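Local coordinates for polar amino acid ABC uptake transporter substrate binding protein (Streptococcus thermophilus LMG 18311, PDB 3HV1) that probably captures a polar amino acid outside the cell and delivers it to an ABC transporter for uptake, at residues Phe31-Tyr36 and Arg183-Tyr188. Sequence-based numbering, arbitrary orientation.
Sequences FVPMGY and RVYANY
The carbonyl oxygen of Val32 is gripped by one bridging water, which donates to Val32 O over 2.9 Å and also hydrogen-bonds the hydroxyl of Tyr185, a side chain long enough to reach it. This oxygen lies at the ring edge of the same tyrosine, with Val32 O 3.4 Å from Tyr185 CE1. In this two-lobed periplasmic-binding-protein fold of family 3, the contact brings the turn of a small antiparallel sheet against the start of helix 183-192, which directly follows strand 178-182 of the other lobe. Pro33 stands at the centre. The cis peptide before it bends the chain sharply, and its compact ring lies against the helix: Pro33 CB sits over a face of Tyr188, 3.7 Å from the ring centroid and 18° off the ring normal, a CH-pi contact. Tyr188 CG is anti to its backbone N (chi1 167°); the broad, flat ring runs alongside the proline but the opposite way. Val32 CG1, also anti to the backbone N, touches Tyr188 CE2 at 3.6 Å, a fitting place for a short branched side chain. The flexible selenomethionine at 34 bends to bring its SE to Val184 CG1. Trp246 of helix 238-247 touches both Tyr36 and Tyr188, whose side chains point at each other end on; Tyr188 OH is hydrogen-bonded to Lys192 and lies 3.2 Å from Tyr36 OH.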
loop_
_atom_site.group_PDB
_atom_site.type_symbol
_atom_site.label_atom_id
_atom_site.label_comp_id
_atom_site.label_asym_id
_atom_site.label_seq_id
_atom_site.Cartn_x
_atom_site.Cartn_y
_atom_site.Cartn_z
ATOM N N PHE A 31 24.184 -9.586 -3.488
ATOM C CA PHE A 31 22.880 -9.862 -2.902
ATOM C C PHE A 31 22.073 -11.067 -3.378
ATOM O O PHE A 31 21.059 -10.918 -4.067
ATOM C CB PHE A 31 22.008 -8.615 -2.978
ATOM C CG PHE A 31 20.884 -8.609 -1.988
ATOM C CD1 PHE A 31 21.134 -8.811 -0.635
ATOM C CD2 PHE A 31 19.577 -8.378 -2.399
ATOM C CE1 PHE A 31 20.096 -8.783 0.295
ATOM C CE2 PHE A 31 18.534 -8.347 -1.478
ATOM C CZ PHE A 31 18.789 -8.549 -0.133
ATOM N N VAL A 32 22.510 -12.258 -2.978
ATOM C CA VAL A 32 21.795 -13.489 -3.312
ATOM C C VAL A 32 20.509 -13.424 -2.480
ATOM O O VAL A 32 20.543 -12.990 -1.330
ATOM C CB VAL A 32 22.588 -14.739 -2.873
ATOM C CG1 VAL A 32 21.862 -16.001 -3.323
ATOM C CG2 VAL A 32 23.995 -14.696 -3.447
ATOM N N PRO A 33 19.362 -13.850 -3.041
ATOM C CA PRO A 33 19.154 -14.380 -4.387
ATOM C C PRO A 33 18.476 -13.364 -5.305
ATOM O O PRO A 33 17.990 -13.723 -6.370
ATOM C CB PRO A 33 18.234 -15.557 -4.122
ATOM C CG PRO A 33 17.261 -14.927 -3.146
ATOM C CD PRO A 33 18.160 -14.092 -2.214
HETATM N N MSE A 34 18.445 -12.099 -4.905
HETATM C CA MSE A 34 17.772 -11.097 -5.715
HETATM C C MSE A 34 18.507 -10.710 -6.991
HETATM O O MSE A 34 17.903 -10.577 -8.055
HETATM C CB MSE A 34 17.494 -9.868 -4.859
HETATM C CG MSE A 34 16.745 -10.191 -3.569
HETATM SE SE MSE A 34 15.118 -11.230 -3.798
HETATM C CE MSE A 34 14.025 -9.783 -4.331
ATOM N N GLY A 35 19.817 -10.535 -6.880
ATOM C CA GLY A 35 20.612 -10.170 -8.041
ATOM C C GLY A 35 22.052 -10.300 -7.595
ATOM O O GLY A 35 22.468 -9.638 -6.647
ATOM N N TYR A 36 22.808 -11.153 -8.268
ATOM C CA TYR A 36 24.185 -11.355 -7.874
ATOM C C TYR A 36 25.055 -11.918 -8.983
ATOM O O TYR A 36 24.566 -12.426 -9.991
ATOM C CB TYR A 36 24.232 -12.277 -6.647
ATOM C CG TYR A 36 23.557 -13.623 -6.852
ATOM C CD1 TYR A 36 24.296 -14.754 -7.201
ATOM C CD2 TYR A 36 22.173 -13.764 -6.701
ATOM C CE1 TYR A 36 23.676 -15.993 -7.387
ATOM C CE2 TYR A 36 21.547 -14.996 -6.889
ATOM C CZ TYR A 36 22.301 -16.103 -7.228
ATOM O OH TYR A 36 21.684 -17.320 -7.405
ATOM N N ARG A 183 12.647 -15.006 4.699
ATOM C CA ARG A 183 11.865 -15.736 3.715
ATOM C C ARG A 183 12.690 -15.901 2.435
ATOM O O ARG A 183 12.792 -17.005 1.908
ATOM C CB ARG A 183 10.590 -14.965 3.397
ATOM C CG ARG A 183 9.679 -15.651 2.402
ATOM C CD ARG A 183 8.635 -14.686 1.878
ATOM N NE ARG A 183 7.624 -15.372 1.083
ATOM C CZ ARG A 183 6.629 -14.754 0.456
ATOM N NH1 ARG A 183 6.514 -13.433 0.528
ATOM N NH2 ARG A 183 5.737 -15.459 -0.223
ATOM N N VAL A 184 13.287 -14.816 1.934
ATOM C CA VAL A 184 14.077 -14.926 0.699
ATOM C C VAL A 184 15.154 -16.015 0.736
ATOM O O VAL A 184 15.439 -16.634 -0.289
ATOM C CB VAL A 184 14.782 -13.589 0.284
ATOM C CG1 VAL A 184 13.769 -12.616 -0.283
ATOM C CG2 VAL A 184 15.550 -12.994 1.465
ATOM N N TYR A 185 15.754 -16.254 1.900
ATOM C CA TYR A 185 16.782 -17.289 2.003
ATOM C C TYR A 185 16.167 -18.670 2.187
ATOM O O TYR A 185 16.602 -19.645 1.576
ATOM C CB TYR A 185 17.722 -17.008 3.182
ATOM C CG TYR A 185 18.447 -15.685 3.084
ATOM C CD1 TYR A 185 19.092 -15.311 1.907
ATOM C CD2 TYR A 185 18.478 -14.802 4.165
ATOM C CE1 TYR A 185 19.748 -14.084 1.803
ATOM C CE2 TYR A 185 19.128 -13.575 4.076
ATOM C CZ TYR A 185 19.760 -13.219 2.887
ATOM O OH TYR A 185 20.378 -11.990 2.773
ATOM N N ALA A 186 15.169 -18.756 3.055
ATOM C CA ALA A 186 14.500 -20.028 3.310
ATOM C C ALA A 186 13.982 -20.632 2.011
ATOM O O ALA A 186 14.338 -21.754 1.644
ATOM C CB ALA A 186 13.333 -19.821 4.294
ATOM N N ASN A 187 13.142 -19.887 1.305
ATOM C CA ASN A 187 12.568 -20.397 0.063
ATOM C C ASN A 187 13.588 -20.633 -1.038
ATOM O O ASN A 187 13.502 -21.617 -1.768
ATOM C CB ASN A 187 11.470 -19.457 -0.428
ATOM C CG ASN A 187 10.172 -19.650 0.322
ATOM O OD1 ASN A 187 9.274 -20.375 -0.131
ATOM N ND2 ASN A 187 10.069 -19.031 1.483
ATOM N N TYR A 188 14.561 -19.744 -1.157
ATOM C CA TYR A 188 15.571 -19.898 -2.193
ATOM C C TYR A 188 16.394 -21.171 -2.023
ATOM O O TYR A 188 16.517 -21.975 -2.949
ATOM C CB TYR A 188 16.507 -18.688 -2.200
ATOM C CG TYR A 188 17.757 -18.908 -3.015
ATOM C CD1 TYR A 188 17.691 -19.072 -4.400
ATOM C CD2 TYR A 188 19.008 -18.982 -2.399
ATOM C CE1 TYR A 188 18.832 -19.305 -5.148
ATOM C CE2 TYR A 188 20.159 -19.217 -3.143
ATOM C CZ TYR A 188 20.063 -19.376 -4.513
ATOM O OH TYR A 188 21.197 -19.606 -5.251
HETATM O O HOH W 1 22.322 -12.012 0.705
#